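Local coordinates for AB hydrolase-1 domain-containing protein (Streptococcus mutans, PDB 4L9A) that is an alpha/beta hydrolase of a cariogenic pathogen, probably acting as a carboxylesterase that cleaves ester bonds, at residues A[228-239]-A[251-262]; A[56-64]-A[184-192]. One frame throughout, in Å; residues are numbered along the deposited sequence.

Interaction 1: residues A[228-239]-A[251-262]; sequences GISEKIPSIVFS and EYLNKHTQTKLI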
loop_
_atom_site.group_PDB
_atom_site.type_symbol
_atom_site.label_atom_id
_atom_site.label_comp_id
_atom_site.label_asym_id
_atom_site.label_seq_id
_atom_site.Cartn_x
_atom_site.Cartn_y
_atom_site.Cartn_z
ATOM N N GLY A 228 7.620 -14.669 -4.920
ATOM C CA GLY A 228 6.397 -14.909 -4.176
ATOM C C GLY A 228 6.695 -14.739 -2.698
ATOM O O GLY A 228 7.841 -14.521 -2.323
ATOM N N ILE A 229 5.676 -14.842 -1.856
ATOM C CA ILE A 229 5.873 -14.749 -0.414
ATOM C C ILE A 229 6.369 -16.070 0.170
ATOM O O ILE A 229 5.862 -17.147 -0.164
ATOM C CB ILE A 229 4.576 -14.324 0.291
ATOM C CG1 ILE A 229 4.811 -14.142 1.788
ATOM C CG2 ILE A 229 3.469 -15.357 0.043
ATOM C CD1 ILE A 229 3.621 -13.548 2.495
ATOM N N SER A 230 7.375 -15.990 1.032
ATOM C CA SER A 230 7.903 -17.176 1.689
ATOM C C SER A 230 6.802 -17.954 2.402
ATOM O O SER A 230 5.864 -17.369 2.954
ATOM C CB SER A 230 8.988 -16.782 2.688
ATOM O OG SER A 230 9.326 -17.873 3.522
ATOM N N GLU A 231 6.919 -19.279 2.382
ATOM C CA GLU A 231 6.001 -20.141 3.114
ATOM C C GLU A 231 6.055 -19.859 4.616
ATOM O O GLU A 231 5.100 -20.140 5.341
ATOM C CB GLU A 231 6.318 -21.615 2.832
ATOM C CG GLU A 231 6.074 -22.025 1.383
ATOM C CD GLU A 231 4.597 -22.034 1.021
ATOM O OE1 GLU A 231 3.765 -22.166 1.945
ATOM O OE2 GLU A 231 4.269 -21.917 -0.183
ATOM N N LYS A 232 7.166 -19.280 5.067
ATOM C CA LYS A 232 7.390 -19.005 6.489
ATOM C C LYS A 232 6.656 -17.765 7.006
ATOM O O LYS A 232 6.592 -17.531 8.212
ATOM C CB LYS A 232 8.890 -18.862 6.775
ATOM C CG LYS A 232 9.746 -20.023 6.273
ATOM C CD LYS A 232 11.234 -19.748 6.493
ATOM C CE LYS A 232 12.115 -20.698 5.685
ATOM N NZ LYS A 232 13.550 -20.290 5.758
ATOM N N ILE A 233 6.115 -16.963 6.098
ATOM C CA ILE A 233 5.436 -15.736 6.497
ATOM C C ILE A 233 3.937 -15.832 6.255
ATOM O O ILE A 233 3.512 -16.038 5.123
ATOM C CB ILE A 233 5.952 -14.530 5.689
ATOM C CG1 ILE A 233 7.438 -14.279 5.976
ATOM C CG2 ILE A 233 5.117 -13.290 5.991
ATOM C CD1 ILE A 233 8.044 -13.231 5.055
ATOM N N PRO A 234 3.131 -15.644 7.311
ATOM C CA PRO A 234 1.676 -15.665 7.120
ATOM C C PRO A 234 1.209 -14.473 6.302
ATOM O O PRO A 234 1.752 -13.366 6.423
ATOM C CB PRO A 234 1.112 -15.582 8.546
ATOM C CG PRO A 234 2.279 -15.416 9.461
ATOM C CD PRO A 234 3.517 -15.203 8.658
ATOM N N SER A 235 0.197 -14.711 5.477
ATOM C CA SER A 235 -0.355 -13.698 4.599
ATOM C C SER A 235 -1.855 -13.617 4.808
ATOM O O SER A 235 -2.554 -14.627 4.707
ATOM C CB SER A 235 -0.064 -14.062 3.142
ATOM O OG SER A 235 -0.570 -13.082 2.258
ATOM N N ILE A 236 -2.360 -12.420 5.098
ATOM C CA ILE A 236 -3.802 -12.225 5.147
ATOM C C ILE A 236 -4.182 -11.282 4.011
ATOM O O ILE A 236 -3.797 -10.106 4.010
ATOM C CB ILE A 236 -4.291 -11.631 6.482
ATOM C CG1 ILE A 236 -3.694 -12.377 7.683
ATOM C CG2 ILE A 236 -5.816 -11.676 6.537
ATOM C CD1 ILE A 236 -4.236 -13.757 7.860
ATOM N N VAL A 237 -4.907 -11.804 3.028
ATOM C CA VAL A 237 -5.298 -11.001 1.869
ATOM C C VAL A 237 -6.805 -10.753 1.896
ATOM O O VAL A 237 -7.593 -11.675 2.148
ATOM C CB VAL A 237 -4.863 -11.683 0.547
ATOM C CG1 VAL A 237 -5.460 -10.984 -0.681
ATOM C CG2 VAL A 237 -3.349 -11.722 0.462
ATOM N N PHE A 238 -7.192 -9.499 1.672
ATOM C CA PHE A 238 -8.592 -9.102 1.577
ATOM C C PHE A 238 -8.872 -8.646 0.161
ATOM O O PHE A 238 -8.111 -7.866 -0.413
ATOM C CB PHE A 238 -8.905 -7.924 2.526
ATOM C CG PHE A 238 -8.770 -8.262 3.982
ATOM C CD1 PHE A 238 -7.516 -8.316 4.583
ATOM C CD2 PHE A 238 -9.891 -8.506 4.756
ATOM C CE1 PHE A 238 -7.382 -8.626 5.934
ATOM C CE2 PHE A 238 -9.768 -8.816 6.106
ATOM C CZ PHE A 238 -8.515 -8.883 6.693
ATOM N N SER A 239 -9.993 -9.095 -0.387
ATOM C CA SER A 239 -10.356 -8.761 -1.745
ATOM C C SER A 239 -11.861 -8.865 -1.930
ATOM O O SER A 239 -12.531 -9.630 -1.237
ATOM C CB SER A 239 -9.663 -9.726 -2.708
ATOM O OG SER A 239 -10.340 -9.784 -3.949
ATOM N N GLU A 251 0.789 -14.883 -6.123
ATOM C CA GLU A 251 2.044 -14.826 -5.397
ATOM C C GLU A 251 1.871 -14.332 -3.955
ATOM O O GLU A 251 2.840 -14.326 -3.184
ATOM C CB GLU A 251 3.001 -13.881 -6.135
ATOM C CG GLU A 251 2.428 -12.470 -6.360
ATOM C CD GLU A 251 1.581 -12.366 -7.639
ATOM O OE1 GLU A 251 0.965 -13.370 -8.050
ATOM O OE2 GLU A 251 1.557 -11.281 -8.248
ATOM N N TYR A 252 0.669 -13.884 -3.595
ATOM C CA TYR A 252 0.449 -13.333 -2.247
ATOM C C TYR A 252 -0.016 -14.393 -1.244
ATOM O O TYR A 252 -0.034 -14.157 -0.033
ATOM C CB TYR A 252 -0.531 -12.158 -2.272
ATOM C CG TYR A 252 -0.015 -10.959 -3.035
ATOM C CD1 TYR A 252 1.065 -10.215 -2.554
ATOM C CD2 TYR A 252 -0.581 -10.586 -4.247
ATOM C CE1 TYR A 252 1.554 -9.122 -3.256
ATOM C CE2 TYR A 252 -0.100 -9.494 -4.961
ATOM C CZ TYR A 252 0.972 -8.763 -4.454
ATOM O OH TYR A 252 1.473 -7.678 -5.141
ATOM N N LEU A 253 -0.384 -15.560 -1.754
ATOM C CA LEU A 253 -0.839 -16.646 -0.891
ATOM C C LEU A 253 0.180 -17.774 -0.812
ATOM O O LEU A 253 0.974 -17.980 -1.723
ATOM C CB LEU A 253 -2.213 -17.171 -1.333
ATOM C CG LEU A 253 -3.391 -16.246 -0.999
ATOM C CD1 LEU A 253 -4.724 -16.823 -1.479
ATOM C CD2 LEU A 253 -3.444 -15.972 0.493
ATOM N N ASN A 254 0.156 -18.488 0.307
ATOM C CA ASN A 254 1.030 -19.619 0.527
ATOM C C ASN A 254 0.283 -20.596 1.411
ATOM O O ASN A 254 -0.918 -20.424 1.641
ATOM C CB ASN A 254 2.354 -19.183 1.180
ATOM C CG ASN A 254 2.149 -18.480 2.515
ATOM O OD1 ASN A 254 1.158 -18.709 3.213
ATOM N ND2 ASN A 254 3.097 -17.619 2.879
ATOM N N LYS A 255 0.986 -21.599 1.920
ATOM C CA LYS A 255 0.338 -22.677 2.660
ATOM C C LYS A 255 0.435 -22.546 4.173
ATOM O O LYS A 255 0.092 -23.474 4.895
ATOM C CB LYS A 255 0.882 -24.027 2.198
ATOM C CG LYS A 255 0.357 -24.431 0.836
ATOM C CD LYS A 255 1.433 -25.111 0.010
ATOM C CE LYS A 255 0.878 -25.565 -1.330
ATOM N NZ LYS A 255 -0.228 -26.547 -1.154
ATOM N N HIS A 256 0.876 -21.387 4.653
ATOM C CA HIS A 256 1.015 -21.171 6.093
ATOM C C HIS A 256 -0.323 -21.428 6.783
ATOM O O HIS A 256 -1.368 -21.051 6.260
ATOM C CB HIS A 256 1.490 -19.743 6.373
ATOM C CG HIS A 256 2.047 -19.546 7.749
ATOM N ND1 HIS A 256 1.265 -19.576 8.884
ATOM C CD2 HIS A 256 3.311 -19.295 8.171
ATOM C CE1 HIS A 256 2.022 -19.359 9.945
ATOM N NE2 HIS A 256 3.267 -19.180 9.540
ATOM N N THR A 257 -0.286 -22.082 7.945
ATOM C CA THR A 257 -1.498 -22.393 8.707
ATOM C C THR A 257 -2.263 -21.143 9.146
ATOM O O THR A 257 -3.420 -21.227 9.557
ATOM C CB THR A 257 -1.196 -23.236 9.978
ATOM O OG1 THR A 257 -0.262 -22.538 10.817
ATOM C CG2 THR A 257 -0.627 -24.595 9.610
ATOM N N GLN A 258 -1.613 -19.984 9.076
ATOM C CA GLN A 258 -2.250 -18.737 9.481
ATOM C C GLN A 258 -2.637 -17.865 8.292
ATOM O O GLN A 258 -3.302 -16.845 8.465
ATOM C CB GLN A 258 -1.325 -17.932 10.403
ATOM C CG GLN A 258 -1.213 -18.467 11.818
ATOM C CD GLN A 258 -0.406 -17.526 12.697
ATOM O OE1 GLN A 258 0.811 -17.415 12.552
ATOM N NE2 GLN A 258 -1.090 -16.812 13.588
ATOM N N THR A 259 -2.212 -18.254 7.092
ATOM C CA THR A 259 -2.556 -17.502 5.888
ATOM C C THR A 259 -4.044 -17.626 5.585
ATOM O O THR A 259 -4.598 -18.721 5.667
ATOM C CB THR A 259 -1.743 -18.000 4.683
ATOM O OG1 THR A 259 -0.399 -17.521 4.791
ATOM C CG2 THR A 259 -2.342 -17.508 3.378
ATOM N N LYS A 260 -4.686 -16.513 5.240
ATOM C CA LYS A 260 -6.114 -16.512 4.877
ATOM C C LYS A 260 -6.414 -15.606 3.688
ATOM O O LYS A 260 -5.758 -14.576 3.488
ATOM C CB LYS A 260 -6.992 -16.045 6.046
ATOM C CG LYS A 260 -6.790 -16.787 7.367
ATOM C CD LYS A 260 -7.884 -16.411 8.369
ATOM C CE LYS A 260 -7.713 -17.145 9.688
ATOM N NZ LYS A 260 -7.359 -18.566 9.459
ATOM N N LEU A 261 -7.415 -15.985 2.904
ATOM C CA LEU A 261 -8.004 -15.080 1.923
ATOM C C LEU A 261 -9.401 -14.722 2.413
ATOM O O LEU A 261 -10.255 -15.595 2.567
ATOM C CB LEU A 261 -8.069 -15.724 0.538
ATOM C CG LEU A 261 -8.818 -14.950 -0.553
ATOM C CD1 LEU A 261 -8.140 -13.609 -0.811
ATOM C CD2 LEU A 261 -8.925 -15.778 -1.841
ATOM N N ILE A 262 -9.615 -13.439 2.680
ATOM C CA ILE A 262 -10.889 -12.929 3.182
ATOM C C ILE A 262 -11.621 -12.186 2.065
ATOM O O ILE A 262 -11.115 -11.198 1.537
ATOM C CB ILE A 262 -10.673 -11.964 4.381
ATOM C CG1 ILE A 262 -9.868 -12.657 5.487
ATOM C CG2 ILE A 262 -12.013 -11.463 4.928
ATOM C CD1 ILE A 262 -10.411 -14.050 5.861
#
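Ile-236, Val-237 and Phe-238 pair in parallel with Lys-260, Leu-261 and Ile-262 at one end of the alpha/beta hydrolase sheet, where helix 244-248 completes a beta-alpha-beta crossover between strands 235-239 and 260-263. The ladder runs from Lys-260 N to Ser-235 O, then Val-237 N to Lys-260 O, Ile-262 N to Val-237 O (2.7 Å) and Ser-239 N to Ile-262 O. On one face Ile-262 lies alongside Phe-238, its CB and CG2 each 3.6 Å from Phe-238 CD2 and its CG1 over the ring face. On the other, Val-237 CG1 meets Leu-261 CD1 at 3.8 Å.

Ahead of the strands, side chains do the joining. With CG lodged between its backbone N and carbonyl carbon (chi1 58°), Asn-254 turns its amide to segment 228-239: ND2 donates to Ile-233 O (2.8 Å), which lies in the amide plane, and weakly to Ser-230 O. Its OD1 accepts His-256 N, an Asx turn, and the Thr-259 hydroxyl, so both ends of the amide are held and its rotation is fixed. Thr-259 OG1 in turn accepts Ser-235 N at 3.0 Å, while Ser-235 OG donates to Tyr-252 O at 2.6 Å. Glu-231, bent at chi2, offers the syn lone pair of OE1 to Lys-255 N (2.8 Å). Pro-234 CG sits over the imidazole face of His-256, 4.0 Å from its centroid, and Gln-258 N meets ND1 of that ring in plane.

Strand 134-141 bonds to strand 235-239 along its other edge; helix 244-248 packs on the Val-237 and Leu-261 side, helix 275-287 on the Phe-238 and Lys-260 side.

Interaction 2: residues A[56-64]-A[184-192]; sequences ADNFANIID and SHFSSQQFK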
loop_
_atom_site.group_PDB
_atom_site.type_symbol
_atom_site.label_atom_id
_atom_site.label_comp_id
_atom_site.label_asym_id
_atom_site.label_seq_id
_atom_site.Cartn_x
_atom_site.Cartn_y
_atom_site.Cartn_z
ATOM N N ALA A 56 -0.105 7.761 5.786
ATOM C CA ALA A 56 -0.710 7.748 7.109
ATOM C C ALA A 56 -2.197 8.137 7.056
ATOM O O ALA A 56 -3.023 7.550 7.764
ATOM C CB ALA A 56 0.059 8.668 8.065
ATOM N N ASP A 57 -2.523 9.134 6.234
ATOM C CA ASP A 57 -3.907 9.569 6.043
ATOM C C ASP A 57 -4.704 8.433 5.397
ATOM O O ASP A 57 -5.837 8.115 5.797
ATOM C CB ASP A 57 -3.962 10.770 5.093
ATOM C CG ASP A 57 -3.299 12.021 5.663
ATOM O OD1 ASP A 57 -3.231 12.141 6.897
ATOM O OD2 ASP A 57 -2.858 12.892 4.871
ATOM N N ASN A 58 -4.100 7.853 4.365
ATOM C CA ASN A 58 -4.709 6.783 3.580
ATOM C C ASN A 58 -5.128 5.612 4.479
ATOM O O ASN A 58 -6.214 5.056 4.325
ATOM C CB ASN A 58 -3.695 6.331 2.505
ATOM C CG ASN A 58 -4.301 5.401 1.447
ATOM O OD1 ASN A 58 -5.512 5.352 1.260
ATOM N ND2 ASN A 58 -3.439 4.669 0.741
ATOM N N PHE A 59 -4.277 5.281 5.449
ATOM C CA PHE A 59 -4.479 4.121 6.310
ATOM C C PHE A 59 -4.972 4.476 7.715
ATOM O O PHE A 59 -4.869 3.666 8.634
ATOM C CB PHE A 59 -3.180 3.314 6.399
ATOM C CG PHE A 59 -2.900 2.481 5.175
ATOM C CD1 PHE A 59 -3.487 1.225 5.029
ATOM C CD2 PHE A 59 -2.045 2.940 4.184
ATOM C CE1 PHE A 59 -3.239 0.447 3.893
ATOM C CE2 PHE A 59 -1.786 2.166 3.044
ATOM C CZ PHE A 59 -2.384 0.923 2.902
ATOM N N ALA A 60 -5.520 5.676 7.874
ATOM C CA ALA A 60 -5.910 6.168 9.198
ATOM C C ALA A 60 -6.827 5.217 9.967
ATOM O O ALA A 60 -6.660 5.014 11.176
ATOM C CB ALA A 60 -6.553 7.559 9.084
ATOM N N ASN A 61 -7.796 4.639 9.265
ATOM C CA ASN A 61 -8.757 3.727 9.882
ATOM C C ASN A 61 -8.146 2.416 10.390
ATOM O O ASN A 61 -8.738 1.737 11.229
ATOM C CB ASN A 61 -9.918 3.431 8.924
ATOM C CG ASN A 61 -10.837 4.629 8.726
ATOM O OD1 ASN A 61 -10.827 5.578 9.518
ATOM N ND2 ASN A 61 -11.648 4.585 7.669
ATOM N N ILE A 62 -6.976 2.046 9.875
ATOM C CA ILE A 62 -6.261 0.897 10.439
ATOM C C ILE A 62 -5.313 1.345 11.566
ATOM O O ILE A 62 -5.300 0.775 12.668
ATOM C CB ILE A 62 -5.486 0.114 9.362
ATOM C CG1 ILE A 62 -6.473 -0.541 8.375
ATOM C CG2 ILE A 62 -4.613 -0.949 10.026
ATOM C CD1 ILE A 62 -5.810 -1.225 7.169
ATOM N N ILE A 63 -4.534 2.382 11.280
ATOM C CA ILE A 63 -3.577 2.926 12.248
ATOM C C ILE A 63 -4.253 3.263 13.567
ATOM O O ILE A 63 -3.810 2.822 14.627
ATOM C CB ILE A 63 -2.825 4.149 11.664
ATOM C CG1 ILE A 63 -1.902 3.678 10.536
ATOM C CG2 ILE A 63 -1.974 4.852 12.744
ATOM C CD1 ILE A 63 -1.491 4.768 9.560
ATOM N N ASP A 64 -5.341 4.021 13.506
ATOM C CA ASP A 64 -6.047 4.410 14.723
ATOM C C ASP A 64 -6.494 3.226 15.569
ATOM O O ASP A 64 -6.684 3.370 16.773
ATOM C CB ASP A 64 -7.261 5.276 14.401
ATOM C CG ASP A 64 -6.873 6.638 13.872
ATOM O OD1 ASP A 64 -5.684 7.001 14.001
ATOM O OD2 ASP A 64 -7.753 7.336 13.325
ATOM N N SER A 184 -17.644 8.655 2.821
ATOM C CA SER A 184 -18.482 7.681 3.516
ATOM C C SER A 184 -17.719 6.926 4.602
ATOM O O SER A 184 -18.318 6.415 5.542
ATOM C CB SER A 184 -19.067 6.678 2.516
ATOM O OG SER A 184 -19.914 7.330 1.582
ATOM N N HIS A 185 -16.398 6.863 4.484
ATOM C CA HIS A 185 -15.639 5.978 5.360
ATOM C C HIS A 185 -14.702 6.669 6.348
ATOM O O HIS A 185 -14.076 6.005 7.173
ATOM C CB HIS A 185 -14.886 4.933 4.531
ATOM C CG HIS A 185 -15.793 4.053 3.729
ATOM N ND1 HIS A 185 -16.788 3.300 4.309
ATOM C CD2 HIS A 185 -15.869 3.819 2.397
ATOM C CE1 HIS A 185 -17.439 2.631 3.371
ATOM N NE2 HIS A 185 -16.899 2.928 2.201
ATOM N N PHE A 186 -14.593 7.990 6.262
ATOM C CA PHE A 186 -13.737 8.722 7.195
ATOM C C PHE A 186 -14.563 9.757 7.955
ATOM O O PHE A 186 -15.605 10.193 7.474
ATOM C CB PHE A 186 -12.601 9.449 6.465
ATOM C CG PHE A 186 -11.500 8.554 5.974
ATOM C CD1 PHE A 186 -10.472 8.159 6.822
ATOM C CD2 PHE A 186 -11.465 8.138 4.650
ATOM C CE1 PHE A 186 -9.439 7.343 6.358
ATOM C CE2 PHE A 186 -10.442 7.326 4.183
ATOM C CZ PHE A 186 -9.426 6.932 5.037
ATOM N N SER A 187 -14.090 10.147 9.137
ATOM C CA SER A 187 -14.672 11.281 9.848
ATOM C C SER A 187 -14.443 12.519 8.986
ATOM O O SER A 187 -13.543 12.534 8.138
ATOM C CB SER A 187 -13.982 11.465 11.200
ATOM O OG SER A 187 -12.599 11.726 11.007
ATOM N N SER A 188 -15.246 13.556 9.194
ATOM C CA SER A 188 -15.087 14.777 8.424
ATOM C C SER A 188 -13.648 15.283 8.544
ATOM O O SER A 188 -13.068 15.783 7.575
ATOM C CB SER A 188 -16.077 15.841 8.903
ATOM O OG SER A 188 -16.034 15.960 10.314
ATOM N N GLN A 189 -13.061 15.120 9.725
ATOM C CA GLN A 189 -11.705 15.608 9.959
ATOM C C GLN A 189 -10.656 14.825 9.185
ATOM O O GLN A 189 -9.750 15.410 8.592
ATOM C CB GLN A 189 -11.364 15.586 11.447
ATOM C CG GLN A 189 -9.927 16.034 11.754
ATOM C CD GLN A 189 -9.755 16.458 13.202
ATOM O OE1 GLN A 189 -10.730 16.582 13.946
ATOM N NE2 GLN A 189 -8.513 16.698 13.607
ATOM N N GLN A 190 -10.760 13.500 9.210
ATOM C CA GLN A 190 -9.788 12.661 8.521
ATOM C C GLN A 190 -10.030 12.684 7.020
ATOM O O GLN A 190 -9.104 12.528 6.226
ATOM C CB GLN A 190 -9.765 11.244 9.115
ATOM C CG GLN A 190 -9.256 11.272 10.568
ATOM C CD GLN A 190 -8.997 9.909 11.180
ATOM O OE1 GLN A 190 -9.828 8.994 11.086
ATOM N NE2 GLN A 190 -7.833 9.769 11.835
ATOM N N PHE A 191 -11.274 12.921 6.637
ATOM C CA PHE A 191 -11.600 13.202 5.246
ATOM C C PHE A 191 -10.865 14.449 4.743
ATOM O O PHE A 191 -10.131 14.388 3.762
ATOM C CB PHE A 191 -13.103 13.379 5.106
ATOM C CG PHE A 191 -13.546 13.848 3.746
ATOM C CD1 PHE A 191 -13.929 15.163 3.546
ATOM C CD2 PHE A 191 -13.613 12.967 2.677
ATOM C CE1 PHE A 191 -14.355 15.599 2.298
ATOM C CE2 PHE A 191 -14.036 13.395 1.430
ATOM C CZ PHE A 191 -14.411 14.709 1.241
ATOM N N LYS A 192 -11.062 15.584 5.410
ATOM C CA LYS A 192 -10.409 16.813 4.961
ATOM C C LYS A 192 -8.887 16.672 4.974
ATOM O O LYS A 192 -8.200 17.180 4.091
ATOM C CB LYS A 192 -10.873 18.026 5.773
ATOM C CG LYS A 192 -12.242 18.559 5.359
ATOM C CD LYS A 192 -12.602 19.848 6.105
ATOM C CE LYS A 192 -14.033 20.302 5.824
ATOM N NZ LYS A 192 -14.191 20.892 4.471
HETATM O O HOH W 1 -7.213 10.468 6.726
HETATM O O HOH W 2 -11.931 8.609 9.912
#
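Asn-61 lays its amide over one face of the Phe-186 ring, ND2 riding 3.7 Å above the ring plane and offset toward the rim, with amide and ring planes 29° apart. From there ND2 donates to His-185 O (2.9 Å), approaching from above the carbonyl plane rather than on a lone pair; Trp-272 O is a second acceptor for the same nitrogen. At the edge of the Phe-186 ring, Asn-58 O lies in the ring plane, 3.8 Å from Phe-186 CZ, and Ala-60 CB is 4.0 Å from Phe-186 CE1. Trp-272 adds an edge-to-face stack with this ring.

Segment 56-64 forms the short helices that follow strand 43-47 of the sheet, whereas 184-192 is the junction of helices 171-185 and 188-206, part of the helical insertion between strands 134-141 and 235-239, where alpha/beta hydrolases commonly carry their cap. Ser-187 N-caps the second of these helices, its OG accepting Gln-190 N at 3.1 Å.

Extended beyond CG, the Gln-190 side chain passes Ala-60 CB and meets Asp-64 coming from the opposite direction. NE2 of Gln-190 donates to the syn lone pair of Asp-64 OD2 (2.9 Å, 161° at the hydrogen), the amide and carboxylate nearly coplanar. One water donates both to Asp-57 O (2.9 Å) and to Gln-190 O; another accepts Ser-187 N and donates to Asn-61 OD1.

Both segments of interaction 2 precede those of interaction 1 in the chain: helix 188-206, whose start lies in interaction 2, is followed by strand 235-239 of interaction 1. Their centres are about 26 Å apart and their nearest atoms about 8 Å. Interaction 1 builds one edge of the central sheet, with 260-263 as its last strand there, while interaction 2 joins helices beside the sheet to the helical insertion. Helix 275-287 borders both, reaching Asn-61 and Ile-62 at interaction 2. Interaction 1 thus lies within the sheet edge of the alpha/beta hydrolase fold, whereas interaction 2 is a junction between its core helices and an insertion that is probably the cap.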